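Local atomic coordinates of dioxygenase (Pseudomonas brassicacearum, PDB entry 5V2D), a protein that probably splits the central carbon-carbon double bond of lignin-derived stilbenes with dioxygen, using a non-haem iron held by four histidines. Residues Y385-L390 and A447-G452; R40-V45 and R100-Q105; H226-Q231 and A280-N285. All blocks are in the same frame, centred on the assembly; numbering follows the deposited sequence. Where two conformers were deposited one is given.

Overall arrangement
The fold is the seven-bladed beta-propeller of carotenoid cleavage oxygenases, whose iron is bound by H188, H239, H304 and H495. None of the three contacts contains an iron ligand; their centres lie about 20, 19 and 23 Å from the centre of the chain. Contact 2 works within one blade, pairing an outermost strand with its neighbour, whereas contacts 1 and 3 join successive blades, contact 1 through a turn and contact 3 through facing strands. Contacts 1 and 3 come nearest, about 14 Å between nearest atoms. Contacts 2 and 3, with centres about 38 Å apart, lie on opposite sides of the chain's centre. Together they illustrate how a propeller is held within and between its blades.

Contact 1 (Y385-L390 and A447-G452); sequences YAHGFL and AEEADG
E449 and A450, the two central residues of a type II turn from E448 to D451, reach across to Y385-F389 at the start of strand 387-392. The turn is closed by a hydrogen bond from D451 N to E448 O, and the carbonyls of A447 and E448 are held by R379. E449 sends its chain out fully extended, CG anti to the backbone N (chi1 -171°), and this carries the carboxylate to the backbone of the other segment. Both oxygens, each with its syn lone pair, share one donor: A386 N lies 3.0 Å from OE1 and 3.1 Å from OE2 of E449. OE2 also takes a weak bond from H387 N and accepts one from a water, 2.6 Å away, which donates in turn to H387 O. The same oxygen lies at the edge of the Y385 ring, 3.4 Å from Y385 CB. On the other flank H387 presents CD2 to the carboxyl carbon CD of E449 at 3.5 Å, its ring almost perpendicular to the carboxylate (89°), while its ND1 is hydrogen-bonded to NE2 of H416. Next comes A450, whose backbone has the positive phi (66°) expected at the third position of a type II turn. Its methyl CB sits against H387 CB at 3.5 Å and reaches F389 CZ at 3.9 Å. The chemistry is therefore that of an acidic side chain satisfying the backbone where a strand begins: with N-H groups and a water clustered on its carboxylate, E449 is likely to stay ionised, even with little of the contact open to solvent.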
# COMPACT_ATOMS: atom_id res chain seq x y z
N TYR A 385 -6.03 9.10 -19.01
CA TYR A 385 -6.48 9.81 -17.84
C TYR A 385 -5.68 11.08 -17.74
O TYR A 385 -4.65 11.18 -18.36
CB TYR A 385 -6.31 8.93 -16.56
CG TYR A 385 -4.94 8.96 -15.96
CD1 TYR A 385 -4.76 9.45 -14.70
CD2 TYR A 385 -3.81 8.46 -16.65
CE1 TYR A 385 -3.48 9.49 -14.12
CE2 TYR A 385 -2.55 8.50 -16.11
CZ TYR A 385 -2.39 9.00 -14.84
OH TYR A 385 -1.18 9.12 -14.25
N ALA A 386 -6.16 12.01 -16.92
CA ALA A 386 -5.53 13.32 -16.78
C ALA A 386 -5.38 13.88 -15.38
O ALA A 386 -4.98 15.05 -15.24
CB ALA A 386 -6.29 14.35 -17.65
N HIS A 387 -5.74 13.09 -14.37
CA HIS A 387 -5.72 13.57 -12.99
C HIS A 387 -5.18 12.55 -12.00
O HIS A 387 -5.42 11.38 -12.16
CB HIS A 387 -7.15 13.90 -12.57
CG HIS A 387 -7.78 14.97 -13.40
ND1 HIS A 387 -7.70 16.30 -13.05
CD2 HIS A 387 -8.49 14.91 -14.57
CE1 HIS A 387 -8.22 17.02 -14.04
NE2 HIS A 387 -8.78 16.20 -14.92
N GLY A 388 -4.49 13.01 -10.98
CA GLY A 388 -4.07 12.12 -9.86
C GLY A 388 -4.06 12.89 -8.55
O GLY A 388 -3.96 14.14 -8.56
N PHE A 389 -4.31 12.18 -7.47
CA PHE A 389 -4.23 12.69 -6.16
C PHE A 389 -3.00 12.06 -5.52
O PHE A 389 -2.68 10.90 -5.80
CB PHE A 389 -5.52 12.39 -5.41
CG PHE A 389 -6.75 12.95 -6.05
CD1 PHE A 389 -7.56 12.18 -6.84
CD2 PHE A 389 -7.03 14.31 -5.93
CE1 PHE A 389 -8.74 12.70 -7.41
CE2 PHE A 389 -8.13 14.87 -6.59
CZ PHE A 389 -9.03 14.08 -7.33
N LEU A 390 -2.30 12.78 -4.69
CA LEU A 390 -1.00 12.38 -4.23
C LEU A 390 -0.82 12.95 -2.84
O LEU A 390 -1.42 13.98 -2.50
CB LEU A 390 0.11 13.07 -5.08
CG LEU A 390 0.15 12.86 -6.59
CD1 LEU A 390 1.05 13.85 -7.30
CD2 LEU A 390 0.69 11.48 -6.86
N ALA A 447 -20.15 11.85 -13.10
CA ALA A 447 -19.22 12.93 -12.97
C ALA A 447 -18.02 12.72 -13.89
O ALA A 447 -17.58 11.60 -14.07
CB ALA A 447 -18.79 13.06 -11.53
N GLU A 448 -17.51 13.82 -14.41
CA GLU A 448 -16.27 13.80 -15.16
C GLU A 448 -15.12 13.27 -14.26
O GLU A 448 -15.23 13.17 -13.01
CB GLU A 448 -15.94 15.21 -15.71
CG GLU A 448 -16.26 15.67 -17.20
CD GLU A 448 -17.50 15.04 -17.95
OE1 GLU A 448 -17.56 13.78 -18.14
OE2 GLU A 448 -18.42 15.81 -18.40
N GLU A 449 -14.02 12.93 -14.94
CA GLU A 449 -12.84 12.39 -14.26
C GLU A 449 -12.42 13.29 -13.10
O GLU A 449 -12.23 14.49 -13.27
CB GLU A 449 -11.61 12.22 -15.22
CG GLU A 449 -10.50 11.45 -14.53
CD GLU A 449 -9.13 11.49 -15.25
OE1 GLU A 449 -9.09 11.92 -16.40
OE2 GLU A 449 -8.11 11.10 -14.63
N ALA A 450 -12.25 12.68 -11.93
CA ALA A 450 -11.66 13.33 -10.75
C ALA A 450 -12.53 14.45 -10.22
O ALA A 450 -12.03 15.32 -9.45
CB ALA A 450 -10.24 13.87 -11.00
N ASP A 451 -13.82 14.39 -10.54
CA ASP A 451 -14.75 15.40 -9.99
C ASP A 451 -15.52 14.73 -8.85
O ASP A 451 -16.35 13.87 -9.10
CB ASP A 451 -15.68 15.91 -11.09
CG ASP A 451 -16.73 16.91 -10.59
OD1 ASP A 451 -16.51 17.50 -9.52
OD2 ASP A 451 -17.69 17.14 -11.34
N GLY A 452 -15.18 15.12 -7.65
CA GLY A 452 -15.78 14.54 -6.49
C GLY A 452 -15.06 14.90 -5.21
O GLY A 452 -14.65 16.02 -5.03
O HOH W 1 -7.76 10.09 -12.26

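Contact 2 (R40-V45 and R100-Q105); sequences RIEAEV and RRRYVQ
E42 lies across Y103, and its side chain can be traced atom by atom. CB rests 3.6 Å from R101 O; CG and CD pass beside the Y103 ring, the latter 3.7 Å from Y103 CD1. At the tip the oxygens part company. OE1 forms a salt bridge with R113 of helix 107-115, while OE2 accepts a nearly straight bond (168°) from Y103 N at 2.9 Å, entering from above the carboxylate plane, and a further bond from a water shared with Y103 O and Q105 NE2. Replacing E42 with an alanine would probably leave Y103 N and the charge of R113 without these mates. Beyond it, A43 and R101 form an antiparallel hydrogen-bonded pair, and the extended R101 side chain carries NH1 back to I41 O at 2.9 Å and NH2 to D68. E44 and R100 run side by side, with E44 CG over the centre of the guanidinium face; E44 OE1 lies 3.6 Å from R100 NH2, an attraction of charges only. Strand 43-45 thus edges an antiparallel blade whose other edge is C-terminal strand 496-500, paired with 60-67: N- and C-terminal strands share a blade, the 'velcro' closure of many beta-propellers.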
# COMPACT_ATOMS: atom_id res chain seq x y z
N ARG A 40 -3.79 -0.82 18.87
CA ARG A 40 -4.33 -2.16 19.21
C ARG A 40 -5.77 -2.05 19.61
O ARG A 40 -6.32 -2.95 20.21
CB ARG A 40 -3.48 -2.84 20.27
CG ARG A 40 -1.95 -2.80 19.92
CD ARG A 40 -1.23 -3.73 20.92
NE ARG A 40 -1.11 -3.09 22.22
CZ ARG A 40 -0.52 -3.64 23.25
NH1 ARG A 40 -0.00 -4.90 23.20
NH2 ARG A 40 -0.43 -2.98 24.37
N ILE A 41 -6.43 -0.95 19.19
CA ILE A 41 -7.82 -0.78 19.59
C ILE A 41 -8.71 -1.41 18.49
O ILE A 41 -8.69 -1.00 17.38
CB ILE A 41 -8.15 0.69 19.72
CG1 ILE A 41 -7.34 1.38 20.86
CG2 ILE A 41 -9.67 0.93 19.84
CD1 ILE A 41 -7.49 2.90 20.82
N GLU A 42 -9.48 -2.40 18.87
CA GLU A 42 -10.59 -2.93 18.10
C GLU A 42 -11.81 -2.22 18.63
O GLU A 42 -12.02 -2.19 19.81
CB GLU A 42 -10.73 -4.44 18.24
CG GLU A 42 -9.53 -5.19 17.67
CD GLU A 42 -9.81 -6.70 17.59
OE1 GLU A 42 -9.57 -7.41 18.61
OE2 GLU A 42 -10.26 -7.17 16.52
N ALA A 43 -12.56 -1.56 17.76
CA ALA A 43 -13.58 -0.62 18.24
C ALA A 43 -14.79 -0.54 17.35
O ALA A 43 -14.75 -0.92 16.17
CB ALA A 43 -12.97 0.72 18.28
N GLU A 44 -15.87 -0.03 17.95
CA GLU A 44 -17.06 0.33 17.22
C GLU A 44 -17.45 1.74 17.73
O GLU A 44 -17.57 1.93 18.95
CB GLU A 44 -18.17 -0.66 17.52
CG GLU A 44 -19.19 -0.66 16.42
CD GLU A 44 -20.67 -0.81 16.81
OE1 GLU A 44 -21.02 -1.92 17.31
OE2 GLU A 44 -21.42 0.24 16.64
N VAL A 45 -17.55 2.72 16.84
CA VAL A 45 -18.08 4.04 17.19
C VAL A 45 -19.29 4.29 16.31
O VAL A 45 -19.17 4.36 15.10
CB VAL A 45 -17.03 5.14 17.00
CG1 VAL A 45 -17.52 6.47 17.64
CG2 VAL A 45 -15.75 4.76 17.68
N ARG A 100 -15.96 0.98 12.33
CA ARG A 100 -15.55 -0.30 12.93
C ARG A 100 -14.13 -0.58 12.63
O ARG A 100 -13.68 -0.30 11.55
CB ARG A 100 -16.33 -1.38 12.27
CG ARG A 100 -17.58 -1.65 12.86
CD ARG A 100 -17.53 -3.24 12.86
NE ARG A 100 -18.38 -3.86 13.87
CZ ARG A 100 -19.69 -3.78 13.81
NH1 ARG A 100 -20.32 -3.15 12.78
NH2 ARG A 100 -20.38 -4.34 14.78
N ARG A 101 -13.40 -1.12 13.62
CA ARG A 101 -11.97 -1.36 13.48
C ARG A 101 -11.72 -2.73 14.11
O ARG A 101 -12.09 -2.91 15.29
CB ARG A 101 -11.17 -0.29 14.14
CG ARG A 101 -9.67 -0.38 13.90
CD ARG A 101 -8.98 0.93 14.31
NE ARG A 101 -7.57 0.99 13.92
CZ ARG A 101 -6.52 0.84 14.67
NH1 ARG A 101 -6.61 0.50 15.96
NH2 ARG A 101 -5.31 0.98 14.09
N ARG A 102 -11.16 -3.65 13.36
CA ARG A 102 -10.96 -5.05 13.82
C ARG A 102 -9.66 -5.63 13.23
O ARG A 102 -9.32 -5.35 12.07
CB ARG A 102 -12.12 -6.00 13.39
CG ARG A 102 -13.53 -5.72 13.89
CD ARG A 102 -13.64 -5.94 15.42
NE ARG A 102 -14.94 -5.98 16.12
CZ ARG A 102 -15.57 -4.98 16.75
NH1 ARG A 102 -15.14 -3.74 16.70
NH2 ARG A 102 -16.70 -5.22 17.41
N TYR A 103 -9.04 -6.50 13.99
CA TYR A 103 -7.89 -7.26 13.54
C TYR A 103 -8.34 -8.30 12.57
O TYR A 103 -9.40 -8.93 12.74
CB TYR A 103 -7.20 -7.98 14.69
CG TYR A 103 -6.13 -7.18 15.43
CD1 TYR A 103 -6.21 -6.96 16.76
CD2 TYR A 103 -5.03 -6.65 14.73
CE1 TYR A 103 -5.21 -6.28 17.43
CE2 TYR A 103 -4.03 -6.00 15.42
CZ TYR A 103 -4.17 -5.78 16.78
OH TYR A 103 -3.18 -5.06 17.42
N VAL A 104 -7.54 -8.51 11.54
CA VAL A 104 -7.65 -9.74 10.73
C VAL A 104 -7.23 -10.92 11.62
O VAL A 104 -6.12 -10.96 12.14
CB VAL A 104 -6.76 -9.73 9.48
CG1 VAL A 104 -7.11 -10.87 8.58
CG2 VAL A 104 -7.00 -8.46 8.65
N GLN A 105 -8.10 -11.90 11.79
CA GLN A 105 -7.78 -13.05 12.65
C GLN A 105 -6.99 -14.09 11.84
O GLN A 105 -7.43 -15.22 11.61
CB GLN A 105 -9.01 -13.63 13.30
CG GLN A 105 -9.69 -12.58 14.13
CD GLN A 105 -10.32 -13.11 15.38
OE1 GLN A 105 -10.52 -14.32 15.55
NE2 GLN A 105 -10.65 -12.19 16.28
O HOH W 2 -10.67 -9.45 15.40

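Contact 3 (H226-Q231 and A280-N285); sequences HEIWFQ and AVVPRN
Strands 226-231 and 280-283 run roughly antiparallel, at 144°, but their axes stay 10.0 Å apart, too far for backbone pairing: they belong to different sheets and meet through side chains. F230, I228 and H226, alternate residues along one strand, all point toward the other. F230 has its CG between the backbone N and the carbonyl carbon (chi1 62°), a setting that brings ring atom CE1 to A280 CB at 3.9 Å; the ring also meets F250 edge-to-face. I228 pushes its terminal methyl between neighbours, CD1 lying 4.2 Å from V282 CG2 and 3.4 Å from P283 O. At the start of the segment the partner is backbone: H226 brings its ring edge to R284 O, CD2 standing 3.3 Å from it, and its NE2 is hydrogen-bonded to G286 O just beyond the segment. The R284 side chain leaves its backbone away from strand 226-231, and its guanidinium makes salt bridges with E217 and D192, residues on that strand's own side of the interface. Outermost strand 224-231 of one four-stranded sheet laid on the face of the next, with F230 and I228 meeting A280 and V282 between the sheets, is the blade-on-blade packing of a beta-propeller.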
# COMPACT_ATOMS: atom_id res chain seq x y z
N HIS A 226 -7.82 -16.18 -16.71
CA HIS A 226 -6.59 -16.28 -17.44
C HIS A 226 -5.45 -16.21 -16.40
O HIS A 226 -5.55 -15.50 -15.40
CB HIS A 226 -6.44 -15.10 -18.44
CG HIS A 226 -5.32 -15.30 -19.43
ND1 HIS A 226 -5.12 -16.47 -20.15
CD2 HIS A 226 -4.30 -14.49 -19.74
CE1 HIS A 226 -4.02 -16.36 -20.86
NE2 HIS A 226 -3.54 -15.13 -20.70
N GLU A 227 -4.38 -16.91 -16.67
CA GLU A 227 -3.17 -16.83 -15.90
C GLU A 227 -1.98 -16.92 -16.83
O GLU A 227 -2.08 -17.48 -17.92
CB GLU A 227 -3.14 -17.89 -14.84
CG GLU A 227 -3.15 -19.34 -15.32
CD GLU A 227 -3.25 -20.32 -14.16
OE1 GLU A 227 -3.96 -21.28 -14.35
OE2 GLU A 227 -2.70 -20.09 -13.06
N ILE A 228 -0.88 -16.26 -16.49
CA ILE A 228 0.32 -16.28 -17.30
C ILE A 228 1.47 -16.48 -16.34
O ILE A 228 1.80 -15.56 -15.55
CB ILE A 228 0.56 -14.95 -18.07
CG1 ILE A 228 -0.68 -14.47 -18.81
CG2 ILE A 228 1.78 -15.07 -18.99
CD1 ILE A 228 -0.47 -13.13 -19.49
N TRP A 229 2.06 -17.68 -16.38
CA TRP A 229 3.24 -18.00 -15.56
C TRP A 229 4.48 -17.77 -16.38
O TRP A 229 4.54 -18.21 -17.51
CB TRP A 229 3.22 -19.47 -15.15
CG TRP A 229 2.12 -19.77 -14.17
CD1 TRP A 229 0.79 -19.89 -14.45
CD2 TRP A 229 2.26 -20.00 -12.75
NE1 TRP A 229 0.09 -20.16 -13.31
CE2 TRP A 229 0.97 -20.29 -12.25
CE3 TRP A 229 3.35 -20.03 -11.88
CZ2 TRP A 229 0.71 -20.53 -10.90
CZ3 TRP A 229 3.11 -20.31 -10.55
CH2 TRP A 229 1.79 -20.56 -10.06
N PHE A 230 5.48 -17.11 -15.82
CA PHE A 230 6.76 -16.96 -16.50
C PHE A 230 7.84 -16.77 -15.46
O PHE A 230 7.55 -16.92 -14.26
CB PHE A 230 6.69 -15.81 -17.50
CG PHE A 230 6.41 -14.43 -16.92
CD1 PHE A 230 7.42 -13.49 -16.84
CD2 PHE A 230 5.11 -14.06 -16.56
CE1 PHE A 230 7.18 -12.18 -16.38
CE2 PHE A 230 4.85 -12.79 -16.04
CZ PHE A 230 5.90 -11.84 -15.97
N GLN A 231 9.07 -16.49 -15.88
CA GLN A 231 10.14 -16.37 -14.94
C GLN A 231 10.94 -15.11 -15.15
O GLN A 231 11.24 -14.70 -16.29
CB GLN A 231 11.07 -17.57 -15.04
CG GLN A 231 10.36 -18.87 -14.68
CD GLN A 231 11.31 -19.84 -14.12
OE1 GLN A 231 12.51 -19.80 -14.40
NE2 GLN A 231 10.80 -20.72 -13.30
N ALA A 280 8.89 -6.21 -16.79
CA ALA A 280 8.33 -7.19 -17.71
C ALA A 280 7.00 -6.67 -18.25
O ALA A 280 6.14 -6.25 -17.49
CB ALA A 280 8.10 -8.48 -16.99
N VAL A 281 6.81 -6.67 -19.56
CA VAL A 281 5.60 -6.17 -20.18
C VAL A 281 5.04 -7.29 -21.01
O VAL A 281 5.77 -7.92 -21.78
CB VAL A 281 5.92 -4.99 -21.11
CG1 VAL A 281 4.67 -4.53 -21.81
CG2 VAL A 281 6.62 -3.85 -20.42
N VAL A 282 3.80 -7.65 -20.75
CA VAL A 282 3.21 -8.77 -21.41
C VAL A 282 1.77 -8.48 -21.79
O VAL A 282 1.06 -7.81 -21.05
CB VAL A 282 3.32 -10.02 -20.51
CG1 VAL A 282 2.54 -9.91 -19.21
CG2 VAL A 282 2.87 -11.23 -21.28
N PRO A 283 1.32 -9.01 -22.93
CA PRO A 283 -0.11 -8.82 -23.22
C PRO A 283 -0.99 -9.46 -22.19
O PRO A 283 -0.71 -10.57 -21.69
CB PRO A 283 -0.35 -9.50 -24.63
CG PRO A 283 1.01 -9.56 -25.23
CD PRO A 283 2.02 -9.60 -24.08
N ARG A 284 -2.08 -8.75 -21.89
CA ARG A 284 -2.97 -9.13 -20.86
C ARG A 284 -3.65 -10.47 -21.11
O ARG A 284 -3.97 -11.22 -20.18
CB ARG A 284 -3.99 -8.03 -20.77
CG ARG A 284 -4.77 -8.07 -19.49
CD ARG A 284 -5.42 -6.71 -19.21
NE ARG A 284 -6.74 -6.98 -18.61
CZ ARG A 284 -7.66 -6.09 -18.37
NH1 ARG A 284 -8.80 -6.49 -17.86
NH2 ARG A 284 -7.47 -4.80 -18.67
N ASN A 285 -3.83 -10.81 -22.37
CA ASN A 285 -4.41 -12.11 -22.75
C ASN A 285 -3.35 -13.01 -23.39
O ASN A 285 -3.70 -13.97 -24.10
CB ASN A 285 -5.60 -11.86 -23.74
CG ASN A 285 -5.15 -11.25 -25.08
OD1 ASN A 285 -4.00 -10.78 -25.27
ND2 ASN A 285 -6.06 -11.31 -26.03